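Putative sodium:solute symporter (Proteus mirabilis, PDB 5NV9) couples the inward flow of sodium ions to the uptake of the sialic acid N-acetylneuraminic acid across the inner membrane. Local coordinates at residues R115-S120 with A431-V437; I9-L14 with I326-L331; E210-T215 with S293-V297. All blocks are in the same frame, centred on the assembly; numbering follows the deposited sequence.

In the fold
The three contacts lie at the ends of the helical bundle of this LeuT-fold symporter. Contact 1 is at the cytoplasmic end. Contacts 2 and 3 are toward the periplasmic end. Centres are about 53 Å apart for contacts 1 and 2, about 52 Å for 1 and 3, and about 27 Å for 2 and 3; none touch. Along the chain, contacts 1 and 2 cross, and contact 3 is nested inside both. Contacts 1 and 2 thus tie early to late parts of the chain at opposite ends of the bundle. Helix 155-203 runs beside contacts 2 (L188, L195) and 3 (I200, C201). Helix 328-361, which starts in contact 2, carries sodium-site residues A339, S342, S343, S345 and S346.

Contact 1. Residues R115-S120 with A431-V437; sequences RFDVRS and ANAGSAV
Two helix starts meet at the cytoplasmic end of the bundle. F116 leaves helical geometry after helix 110-115; D117 and N432 cap helices 118-151 and 433-452. CA atoms of F116 and A433 lie 4.3 Å apart. R115 NH1 and NH2 both donate to A431 O (3.0 Å), a bifurcated bond; R115 NE donates to G425 O. D117, chi1 p, accepts R119 N on OD1 (3.0 Å) and, as a salt bridge, R119 NH2 (2.8 Å) and NE (3.0 Å) on OD2; the guanidinium face packs on V437 CG2. One water donates to D117 OD1 (2.7 Å) and A433 O (3.0 Å) and accepts from S120 OG (2.7 Å), bridging the segments. N432 and S435 form a capping box (S435 N to N432 OD1 3.0 Å, N432 N to S435 OG 3.2 Å). N432 ND2 hydrogen-bonds to A477 O, S435 OG to G473 O. A436 CB makes a CH-pi contact, 3.8 Å from the F116 ring centroid (chi1 m). Helix 415-427 packs alongside, L424 on F116 and A431, L421 on S120 and A436.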
ATOM      1  N   ARG A 115      25.017  -0.891  -5.965  1.00 23.52           N
ATOM      2  CA  ARG A 115      25.317  -2.320  -5.897  1.00 21.72           C
ATOM      3  C   ARG A 115      25.639  -2.885  -7.275  1.00 22.15           C
ATOM      4  O   ARG A 115      26.505  -3.770  -7.394  1.00 19.98           O
ATOM      5  CB  ARG A 115      24.083  -3.062  -5.317  1.00 23.12           C
ATOM      6  CG  ARG A 115      24.172  -4.566  -5.284  1.00 24.68           C
ATOM      7  CD  ARG A 115      25.371  -5.003  -4.422  1.00 25.12           C
ATOM      8  NE  ARG A 115      25.466  -6.436  -4.393  1.00 24.47           N
ATOM      9  CZ  ARG A 115      26.065  -7.163  -5.321  1.00 24.86           C
ATOM     10  NH1 ARG A 115      26.665  -6.570  -6.331  1.00 26.31           N
ATOM     11  NH2 ARG A 115      26.067  -8.485  -5.232  1.00 25.74           N
ATOM     12  N   PHE A 116      24.894  -2.404  -8.288  1.00 21.02           N
ATOM     13  CA  PHE A 116      24.914  -2.895  -9.640  1.00 21.65           C
ATOM     14  C   PHE A 116      25.265  -1.775 -10.615  1.00 22.98           C
ATOM     15  O   PHE A 116      26.437  -1.284 -10.657  1.00 23.85           O
ATOM     16  CB  PHE A 116      23.549  -3.555  -9.982  1.00 22.68           C
ATOM     17  CG  PHE A 116      23.269  -4.812  -9.191  1.00 23.15           C
ATOM     18  CD1 PHE A 116      24.218  -5.813  -9.094  1.00 24.79           C
ATOM     19  CD2 PHE A 116      22.025  -5.004  -8.561  1.00 22.16           C
ATOM     20  CE1 PHE A 116      23.960  -6.977  -8.360  1.00 24.75           C
ATOM     21  CE2 PHE A 116      21.758  -6.158  -7.872  1.00 23.08           C
ATOM     22  CZ  PHE A 116      22.730  -7.145  -7.750  1.00 23.48           C
ATOM     23  N   ASP A 117      24.307  -1.306 -11.384  1.00 21.02           N
ATOM     24  CA  ASP A 117      24.569  -0.060 -12.138  1.00 23.77           C
ATOM     25  C   ASP A 117      23.244   0.682 -12.400  1.00 24.42           C
ATOM     26  O   ASP A 117      22.216   0.298 -11.838  1.00 22.26           O
ATOM     27  CB  ASP A 117      25.354  -0.360 -13.414  1.00 26.00           C
ATOM     28  CG  ASP A 117      24.563  -1.147 -14.411  1.00 25.38           C
ATOM     29  OD1 ASP A 117      23.371  -1.383 -14.184  1.00 29.16           O
ATOM     30  OD2 ASP A 117      25.142  -1.539 -15.444  1.00 28.89           O
ATOM     31  N   VAL A 118      23.287   1.723 -13.236  1.00 22.63           N
ATOM     32  CA  VAL A 118      22.149   2.537 -13.505  1.00 24.09           C
ATOM     33  C   VAL A 118      21.004   1.811 -14.214  1.00 22.77           C
ATOM     34  O   VAL A 118      19.860   2.242 -14.112  1.00 20.65           O
ATOM     35  CB  VAL A 118      22.585   3.819 -14.283  1.00 26.86           C
ATOM     36  CG1 VAL A 118      22.889   3.535 -15.745  1.00 28.08           C
ATOM     37  CG2 VAL A 118      21.565   4.915 -14.132  1.00 26.58           C
ATOM     38  N   ARG A 119      21.258   0.697 -14.886  1.00 20.22           N
ATOM     39  CA  ARG A 119      20.183   0.009 -15.615  1.00 21.13           C
ATOM     40  C   ARG A 119      19.210  -0.647 -14.629  1.00 23.10           C
ATOM     41  O   ARG A 119      18.003  -0.711 -14.868  1.00 24.18           O
ATOM     42  CB  ARG A 119      20.756  -1.009 -16.667  1.00 23.36           C
ATOM     43  CG  ARG A 119      21.621  -0.398 -17.788  1.00 23.09           C
ATOM     44  CD  ARG A 119      22.350  -1.464 -18.618  1.00 27.82           C
ATOM     45  NE  ARG A 119      23.353  -2.136 -17.791  1.00 29.12           N
ATOM     46  CZ  ARG A 119      24.067  -3.206 -18.130  1.00 31.31           C
ATOM     47  NH1 ARG A 119      23.915  -3.765 -19.316  1.00 30.59           N
ATOM     48  NH2 ARG A 119      24.947  -3.710 -17.275  1.00 30.08           N
ATOM     49  N   SER A 120      19.726  -1.168 -13.532  1.00 21.53           N
ATOM     50  CA  SER A 120      18.894  -1.812 -12.588  1.00 22.68           C
ATOM     51  C   SER A 120      18.143  -0.732 -11.825  1.00 22.68           C
ATOM     52  O   SER A 120      16.993  -0.947 -11.446  1.00 21.28           O
ATOM     53  CB  SER A 120      19.729  -2.610 -11.581  1.00 24.32           C
ATOM     54  OG  SER A 120      20.160  -3.861 -12.108  1.00 27.93           O
ATOM     55  N   ALA A 431      26.863 -11.556  -7.419  1.00 21.41           N
ATOM     56  CA  ALA A 431      26.041 -11.011  -8.440  1.00 20.90           C
ATOM     57  C   ALA A 431      26.627  -9.692  -8.831  1.00 21.88           C
ATOM     58  O   ALA A 431      27.207  -9.001  -7.981  1.00 20.41           O
ATOM     59  CB  ALA A 431      24.605 -10.833  -7.942  1.00 21.77           C
ATOM     60  N   ASN A 432      26.437  -9.302 -10.105  1.00 21.89           N
ATOM     61  CA  ASN A 432      27.055  -8.104 -10.615  1.00 20.50           C
ATOM     62  C   ASN A 432      26.103  -7.445 -11.594  1.00 21.04           C
ATOM     63  O   ASN A 432      25.006  -7.957 -11.840  1.00 20.27           O
ATOM     64  CB  ASN A 432      28.453  -8.473 -11.260  1.00 22.23           C
ATOM     65  CG  ASN A 432      28.362  -9.659 -12.226  1.00 23.33           C
ATOM     66  OD1 ASN A 432      27.499  -9.666 -13.098  1.00 23.07           O
ATOM     67  ND2 ASN A 432      29.280 -10.655 -12.089  1.00 25.87           N
ATOM     68  N   ALA A 433      26.495  -6.296 -12.131  1.00 19.99           N
ATOM     69  CA  ALA A 433      25.632  -5.527 -13.007  1.00 19.69           C
ATOM     70  C   ALA A 433      25.072  -6.281 -14.172  1.00 21.75           C
ATOM     71  O   ALA A 433      23.888  -6.200 -14.551  1.00 22.28           O
ATOM     72  CB  ALA A 433      26.387  -4.332 -13.492  1.00 20.56           C
ATOM     73  N   GLY A 434      25.935  -7.045 -14.814  1.00 23.69           N
ATOM     74  CA  GLY A 434      25.484  -7.789 -15.939  1.00 21.00           C
ATOM     75  C   GLY A 434      24.573  -8.930 -15.569  1.00 21.14           C
ATOM     76  O   GLY A 434      23.604  -9.142 -16.230  1.00 19.31           O
ATOM     77  N   SER A 435      24.888  -9.670 -14.518  1.00 21.28           N
ATOM     78  CA  SER A 435      24.068 -10.773 -14.141  1.00 21.18           C
ATOM     79  C   SER A 435      22.682 -10.317 -13.612  1.00 21.41           C
ATOM     80  O   SER A 435      21.677 -11.010 -13.779  1.00 20.03           O
ATOM     81  CB  SER A 435      24.835 -11.667 -13.160  1.00 22.82           C
ATOM     82  OG  SER A 435      24.629 -11.330 -11.803  1.00 21.63           O
ATOM     83  N   ALA A 436      22.643  -9.155 -12.982  1.00 21.80           N
ATOM     84  CA  ALA A 436      21.379  -8.538 -12.620  1.00 21.18           C
ATOM     85  C   ALA A 436      20.530  -8.249 -13.907  1.00 24.32           C
ATOM     86  O   ALA A 436      19.327  -8.583 -13.932  1.00 23.44           O
ATOM     87  CB  ALA A 436      21.588  -7.275 -11.766  1.00 19.83           C
ATOM     88  N   VAL A 437      21.148  -7.701 -14.972  1.00 25.28           N
ATOM     89  CA  VAL A 437      20.443  -7.447 -16.225  1.00 24.43           C
ATOM     90  C   VAL A 437      19.907  -8.739 -16.863  1.00 24.23           C
ATOM     91  O   VAL A 437      18.769  -8.763 -17.261  1.00 22.51           O
ATOM     92  CB  VAL A 437      21.272  -6.613 -17.219  1.00 25.08           C
ATOM     93  CG1 VAL A 437      20.615  -6.584 -18.589  1.00 25.40           C
ATOM     94  CG2 VAL A 437      21.385  -5.192 -16.695  1.00 26.85           C
TER
HETATM   95  O   HOH W   1      22.616  -3.767 -13.280  1.00 23.93           O

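Contact 2. Residues I9-L14 with I326-L331; sequences INYAVL and IGIAGL
Two transmembrane helices of the LeuT fold meet near the periplasmic side. One is the start of helix 8-29, helical throughout residues 9-14. The other is the N-terminus of helix 328-361, with G327 at the N-cap position after the extended I326. The closest CA pair is N10 and G330, at 3.9 Å. N10, G330 and V13 bury the most surface. N10 has chi1 m (-75°). Its OD1 accepts from G327 N at 2.9 Å and, weakly, from G330 N at 3.0 Å. One asparagine oxygen thus receives backbone NH groups at the start of the other helix. N10 ND2 donates a hydrogen bond to F6 O. G330 lets the backbones come this close: a CB there would fall 2.5 Å from N10 O, a clash. G327 has positive phi (76°), a conformation readily adopted by glycine. On the surface, I9 CD1 meets I326 CD1 at 3.7 Å. L331 also packs on L188 of helix 155-203. The side chains of L14 and A339, a sodium-site residue, are about 12 Å apart. V13, chi1 t, covers the G330 backbone, with CG1 at 3.6 Å from G330 C and 4.0 Å from L331 CB. V13 CG1 also lies 3.5 Å from L331 N.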
ATOM      1  N   ILE A   9     -25.399  16.435   9.421  1.00 30.96           N
ATOM      2  CA  ILE A   9     -24.491  16.105  10.526  1.00 27.60           C
ATOM      3  C   ILE A   9     -23.383  15.141  10.032  1.00 27.38           C
ATOM      4  O   ILE A   9     -22.219  15.401  10.275  1.00 26.52           O
ATOM      5  CB  ILE A   9     -25.195  15.478  11.732  1.00 29.02           C
ATOM      6  CG1 ILE A   9     -26.072  16.514  12.469  1.00 33.00           C
ATOM      7  CG2 ILE A   9     -24.173  14.999  12.759  1.00 30.03           C
ATOM      8  CD1 ILE A   9     -26.826  15.949  13.659  1.00 34.54           C
ATOM      9  N   ASN A  10     -23.750  14.069   9.349  1.00 23.00           N
ATOM     10  CA  ASN A  10     -22.751  13.151   8.784  1.00 27.15           C
ATOM     11  C   ASN A  10     -21.734  13.880   7.839  1.00 30.82           C
ATOM     12  O   ASN A  10     -20.477  13.725   7.971  1.00 33.32           O
ATOM     13  CB  ASN A  10     -23.459  11.996   8.064  1.00 26.28           C
ATOM     14  CG  ASN A  10     -24.049  10.999   9.022  1.00 26.97           C
ATOM     15  OD1 ASN A  10     -23.519  10.810  10.085  1.00 28.24           O
ATOM     16  ND2 ASN A  10     -25.122  10.342   8.645  1.00 27.67           N
ATOM     17  N   TYR A  11     -22.265  14.718   6.940  1.00 27.92           N
ATOM     18  CA  TYR A  11     -21.433  15.570   6.141  1.00 29.11           C
ATOM     19  C   TYR A  11     -20.502  16.458   6.917  1.00 26.88           C
ATOM     20  O   TYR A  11     -19.361  16.660   6.493  1.00 27.98           O
ATOM     21  CB  TYR A  11     -22.260  16.400   5.090  1.00 32.47           C
ATOM     22  CG  TYR A  11     -22.392  15.677   3.764  1.00 34.04           C
ATOM     23  CD1 TYR A  11     -21.272  15.419   3.012  1.00 39.99           C
ATOM     24  CD2 TYR A  11     -23.612  15.229   3.282  1.00 38.29           C
ATOM     25  CE1 TYR A  11     -21.345  14.739   1.815  1.00 43.76           C
ATOM     26  CE2 TYR A  11     -23.700  14.537   2.077  1.00 39.89           C
ATOM     27  CZ  TYR A  11     -22.552  14.304   1.350  1.00 43.91           C
ATOM     28  OH  TYR A  11     -22.542  13.630   0.140  1.00 53.47           O
ATOM     29  N   ALA A  12     -20.975  17.072   8.005  1.00 26.30           N
ATOM     30  CA  ALA A  12     -20.165  18.032   8.697  1.00 25.93           C
ATOM     31  C   ALA A  12     -18.979  17.329   9.343  1.00 26.55           C
ATOM     32  O   ALA A  12     -17.923  17.926   9.495  1.00 27.16           O
ATOM     33  CB  ALA A  12     -20.987  18.781   9.744  1.00 26.37           C
ATOM     34  N   VAL A  13     -19.172  16.071   9.765  1.00 27.09           N
ATOM     35  CA  VAL A  13     -18.077  15.278  10.308  1.00 28.67           C
ATOM     36  C   VAL A  13     -17.048  15.018   9.218  1.00 27.45           C
ATOM     37  O   VAL A  13     -15.841  15.215   9.425  1.00 26.97           O
ATOM     38  CB  VAL A  13     -18.566  13.937  10.848  1.00 27.92           C
ATOM     39  CG1 VAL A  13     -17.384  13.082  11.246  1.00 28.58           C
ATOM     40  CG2 VAL A  13     -19.476  14.152  12.037  1.00 27.22           C
ATOM     41  N   LEU A  14     -17.534  14.644   8.045  1.00 28.64           N
ATOM     42  CA  LEU A  14     -16.650  14.385   6.913  1.00 28.32           C
ATOM     43  C   LEU A  14     -15.830  15.640   6.544  1.00 29.37           C
ATOM     44  O   LEU A  14     -14.606  15.546   6.360  1.00 25.84           O
ATOM     45  CB  LEU A  14     -17.428  13.914   5.701  1.00 29.13           C
ATOM     46  CG  LEU A  14     -16.559  13.768   4.429  1.00 30.12           C
ATOM     47  CD1 LEU A  14     -15.450  12.748   4.674  1.00 30.37           C
ATOM     48  CD2 LEU A  14     -17.442  13.362   3.250  1.00 31.39           C
ATOM     49  N   ILE A 326     -26.397   8.395  13.257  1.00 29.28           N
ATOM     50  CA  ILE A 326     -25.964   9.699  12.831  1.00 26.82           C
ATOM     51  C   ILE A 326     -24.701  10.161  13.627  1.00 25.22           C
ATOM     52  O   ILE A 326     -24.499   9.785  14.818  1.00 21.26           O
ATOM     53  CB  ILE A 326     -27.142  10.697  12.951  1.00 30.62           C
ATOM     54  CG1 ILE A 326     -26.766  12.075  12.419  1.00 33.34           C
ATOM     55  CG2 ILE A 326     -27.606  10.839  14.397  1.00 29.96           C
ATOM     56  CD1 ILE A 326     -27.982  12.874  12.046  1.00 39.90           C
ATOM     57  N   GLY A 327     -23.853  10.967  12.974  1.00 24.96           N
ATOM     58  CA  GLY A 327     -22.538  11.370  13.551  1.00 24.65           C
ATOM     59  C   GLY A 327     -21.517  10.231  13.452  1.00 24.98           C
ATOM     60  O   GLY A 327     -20.444  10.378  12.833  1.00 24.23           O
ATOM     61  N   ILE A 328     -21.825   9.084  14.041  1.00 23.38           N
ATOM     62  CA  ILE A 328     -20.944   7.935  13.913  1.00 24.65           C
ATOM     63  C   ILE A 328     -20.749   7.513  12.436  1.00 24.06           C
ATOM     64  O   ILE A 328     -19.612   7.282  11.996  1.00 22.28           O
ATOM     65  CB  ILE A 328     -21.375   6.770  14.840  1.00 23.77           C
ATOM     66  CG1 ILE A 328     -21.123   7.133  16.300  1.00 25.93           C
ATOM     67  CG2 ILE A 328     -20.583   5.521  14.508  1.00 25.01           C
ATOM     68  CD1 ILE A 328     -21.581   6.020  17.246  1.00 28.34           C
ATOM     69  N   ALA A 329     -21.842   7.488  11.679  1.00 23.05           N
ATOM     70  CA  ALA A 329     -21.799   7.126  10.322  1.00 24.55           C
ATOM     71  C   ALA A 329     -20.886   8.068   9.500  1.00 24.80           C
ATOM     72  O   ALA A 329     -20.082   7.632   8.640  1.00 22.48           O
ATOM     73  CB  ALA A 329     -23.213   7.041   9.754  1.00 27.32           C
ATOM     74  N   GLY A 330     -20.938   9.341   9.803  1.00 23.98           N
ATOM     75  CA  GLY A 330     -20.108  10.311   9.122  1.00 23.49           C
ATOM     76  C   GLY A 330     -18.623  10.169   9.443  1.00 24.19           C
ATOM     77  O   GLY A 330     -17.732  10.448   8.573  1.00 25.51           O
ATOM     78  N   LEU A 331     -18.353   9.731  10.674  1.00 22.19           N
ATOM     79  CA  LEU A 331     -17.006   9.433  11.108  1.00 23.67           C
ATOM     80  C   LEU A 331     -16.361   8.136  10.453  1.00 23.31           C
ATOM     81  O   LEU A 331     -15.155   8.093  10.188  1.00 21.82           O
ATOM     82  CB  LEU A 331     -16.984   9.349  12.633  1.00 23.71           C
ATOM     83  CG  LEU A 331     -15.641   9.049  13.239  1.00 25.31           C
ATOM     84  CD1 LEU A 331     -14.745  10.226  13.158  1.00 27.63           C
ATOM     85  CD2 LEU A 331     -15.758   8.656  14.693  1.00 30.29           C
TER

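Contact 3. Residues E210-T215 with S293-V297; sequences EIFTTT and SALFV
Residues 210-215 and 293-297 are both helical and cross at 87°, the axes of these two segments passing 9.2 Å apart. This is helix-helix packing on the periplasmic side of the LeuT fold. The short helix 207-217 lies across the end of helix 267-301. The nearest CA pairs are I211 to A294, 5.7 Å, and T215 to S293, 6.5 Å. No hydrogen bond crosses the interface. V297, chi1 t, has the most surface covered. Its CG2 reaches T214 CB at 3.8 Å and I211 O at 4.0 Å. I211, chi1 m, sets CD1 3.7 Å from A294 CB. T214 CG2 meets the F296 ring obliquely, 4.2 Å from CE2. T214 and T215, both chi1 m, turn their hydroxyls back to their own helix: T214 OG1 donates to E210 O at 2.9 Å, T215 OG1 to I211 O at 2.8 Å. S293 OG is hydrogen-bonded to W76 NE1. C201 and I200 of helix 155-203 touch I211 and A294 respectively. S293 CB approaches T215 OG1 to 3.7 Å.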
ATOM      1  N   GLU A 210     -22.228 -15.606  19.609  1.00 26.77           N
ATOM      2  CA  GLU A 210     -22.921 -16.115  18.433  1.00 28.05           C
ATOM      3  C   GLU A 210     -22.167 -15.833  17.095  1.00 26.60           C
ATOM      4  O   GLU A 210     -22.165 -16.664  16.216  1.00 24.10           O
ATOM      5  CB  GLU A 210     -24.345 -15.596  18.448  1.00 28.21           C
ATOM      6  CG  GLU A 210     -25.245 -16.039  17.319  1.00 31.00           C
ATOM      7  CD  GLU A 210     -25.458 -17.546  17.293  1.00 38.40           C
ATOM      8  OE1 GLU A 210     -25.106 -18.285  18.250  1.00 47.51           O
ATOM      9  OE2 GLU A 210     -25.979 -18.015  16.285  1.00 38.72           O
ATOM     10  N   ILE A 211     -21.510 -14.689  16.945  1.00 26.66           N
ATOM     11  CA  ILE A 211     -20.687 -14.460  15.786  1.00 25.73           C
ATOM     12  C   ILE A 211     -19.565 -15.499  15.667  1.00 25.45           C
ATOM     13  O   ILE A 211     -19.388 -16.077  14.591  1.00 30.40           O
ATOM     14  CB  ILE A 211     -20.089 -13.046  15.804  1.00 26.89           C
ATOM     15  CG1 ILE A 211     -21.187 -12.044  15.489  1.00 25.37           C
ATOM     16  CG2 ILE A 211     -18.944 -12.938  14.772  1.00 24.46           C
ATOM     17  CD1 ILE A 211     -20.843 -10.596  15.829  1.00 28.55           C
ATOM     18  N   PHE A 212     -18.871 -15.784  16.771  1.00 23.76           N
ATOM     19  CA  PHE A 212     -17.839 -16.792  16.813  1.00 26.76           C
ATOM     20  C   PHE A 212     -18.300 -18.198  16.384  1.00 25.14           C
ATOM     21  O   PHE A 212     -17.654 -18.837  15.520  1.00 21.11           O
ATOM     22  CB  PHE A 212     -17.166 -16.891  18.201  1.00 28.04           C
ATOM     23  CG  PHE A 212     -16.069 -17.925  18.255  1.00 31.65           C
ATOM     24  CD1 PHE A 212     -14.785 -17.634  17.782  1.00 32.78           C
ATOM     25  CD2 PHE A 212     -16.310 -19.182  18.776  1.00 32.22           C
ATOM     26  CE1 PHE A 212     -13.781 -18.579  17.810  1.00 32.90           C
ATOM     27  CE2 PHE A 212     -15.304 -20.129  18.825  1.00 32.38           C
ATOM     28  CZ  PHE A 212     -14.042 -19.836  18.331  1.00 34.05           C
ATOM     29  N   THR A 213     -19.354 -18.653  17.038  1.00 26.01           N
ATOM     30  CA  THR A 213     -19.880 -20.023  16.933  1.00 28.92           C
ATOM     31  C   THR A 213     -20.433 -20.298  15.578  1.00 26.13           C
ATOM     32  O   THR A 213     -20.108 -21.352  14.989  1.00 23.98           O
ATOM     33  CB  THR A 213     -20.977 -20.260  17.986  1.00 33.32           C
ATOM     34  OG1 THR A 213     -20.315 -20.472  19.214  1.00 39.40           O
ATOM     35  CG2 THR A 213     -21.812 -21.501  17.711  1.00 36.60           C
ATOM     36  N   THR A 214     -21.237 -19.357  15.074  1.00 25.06           N
ATOM     37  CA  THR A 214     -21.787 -19.496  13.736  1.00 26.97           C
ATOM     38  C   THR A 214     -20.662 -19.545  12.681  1.00 25.85           C
ATOM     39  O   THR A 214     -20.667 -20.397  11.746  1.00 21.24           O
ATOM     40  CB  THR A 214     -22.692 -18.333  13.370  1.00 28.83           C
ATOM     41  OG1 THR A 214     -23.730 -18.215  14.325  1.00 25.98           O
ATOM     42  CG2 THR A 214     -23.295 -18.536  11.976  1.00 29.84           C
ATOM     43  N   THR A 215     -19.693 -18.643  12.830  1.00 25.17           N
ATOM     44  CA  THR A 215     -18.583 -18.622  11.914  1.00 24.10           C
ATOM     45  C   THR A 215     -17.793 -19.905  11.959  1.00 25.04           C
ATOM     46  O   THR A 215     -17.416 -20.421  10.908  1.00 24.93           O
ATOM     47  CB  THR A 215     -17.655 -17.388  12.132  1.00 24.40           C
ATOM     48  OG1 THR A 215     -18.398 -16.202  11.939  1.00 20.26           O
ATOM     49  CG2 THR A 215     -16.575 -17.378  11.153  1.00 23.01           C
ATOM     50  N   SER A 293     -16.960 -11.530   9.005  1.00 18.31           N
ATOM     51  CA  SER A 293     -17.641 -12.587   9.713  1.00 19.04           C
ATOM     52  C   SER A 293     -18.892 -12.129  10.488  1.00 20.62           C
ATOM     53  O   SER A 293     -19.960 -12.792  10.474  1.00 17.93           O
ATOM     54  CB  SER A 293     -16.624 -13.259  10.642  1.00 17.95           C
ATOM     55  OG  SER A 293     -15.606 -13.860   9.873  1.00 19.58           O
ATOM     56  N   ALA A 294     -18.756 -10.994  11.171  1.00 19.30           N
ATOM     57  CA  ALA A 294     -19.908 -10.356  11.850  1.00 19.43           C
ATOM     58  C   ALA A 294     -21.028 -10.019  10.936  1.00 21.10           C
ATOM     59  O   ALA A 294     -22.186 -10.274  11.287  1.00 24.34           O
ATOM     60  CB  ALA A 294     -19.490  -9.136  12.652  1.00 20.26           C
ATOM     61  N   LEU A 295     -20.721  -9.459   9.759  1.00 22.86           N
ATOM     62  CA  LEU A 295     -21.755  -9.044   8.835  1.00 21.22           C
ATOM     63  C   LEU A 295     -22.481 -10.216   8.255  1.00 24.22           C
ATOM     64  O   LEU A 295     -23.663 -10.094   7.929  1.00 23.06           O
ATOM     65  CB  LEU A 295     -21.194  -8.215   7.683  1.00 22.34           C
ATOM     66  CG  LEU A 295     -20.754  -6.779   8.039  1.00 23.88           C
ATOM     67  CD1 LEU A 295     -20.035  -6.136   6.923  1.00 24.60           C
ATOM     68  CD2 LEU A 295     -21.902  -5.905   8.448  1.00 23.26           C
ATOM     69  N   PHE A 296     -21.724 -11.308   8.031  1.00 25.38           N
ATOM     70  CA  PHE A 296     -22.254 -12.555   7.549  1.00 26.34           C
ATOM     71  C   PHE A 296     -23.312 -13.083   8.523  1.00 27.80           C
ATOM     72  O   PHE A 296     -24.419 -13.464   8.100  1.00 26.06           O
ATOM     73  CB  PHE A 296     -21.127 -13.563   7.368  1.00 28.59           C
ATOM     74  CG  PHE A 296     -21.596 -14.959   7.312  1.00 26.16           C
ATOM     75  CD1 PHE A 296     -22.226 -15.419   6.202  1.00 27.34           C
ATOM     76  CD2 PHE A 296     -21.401 -15.789   8.377  1.00 29.55           C
ATOM     77  CE1 PHE A 296     -22.699 -16.716   6.126  1.00 31.61           C
ATOM     78  CE2 PHE A 296     -21.879 -17.093   8.323  1.00 33.70           C
ATOM     79  CZ  PHE A 296     -22.535 -17.554   7.204  1.00 31.28           C
ATOM     80  N   VAL A 297     -22.966 -13.123   9.819  1.00 28.35           N
ATOM     81  CA  VAL A 297     -23.929 -13.520  10.849  1.00 26.43           C
ATOM     82  C   VAL A 297     -25.109 -12.557  10.906  1.00 25.70           C
ATOM     83  O   VAL A 297     -26.258 -12.984  10.958  1.00 27.60           O
ATOM     84  CB  VAL A 297     -23.282 -13.711  12.198  1.00 24.71           C
ATOM     85  CG1 VAL A 297     -24.318 -14.136  13.219  1.00 24.84           C
ATOM     86  CG2 VAL A 297     -22.203 -14.762  12.091  1.00 24.03           C
TER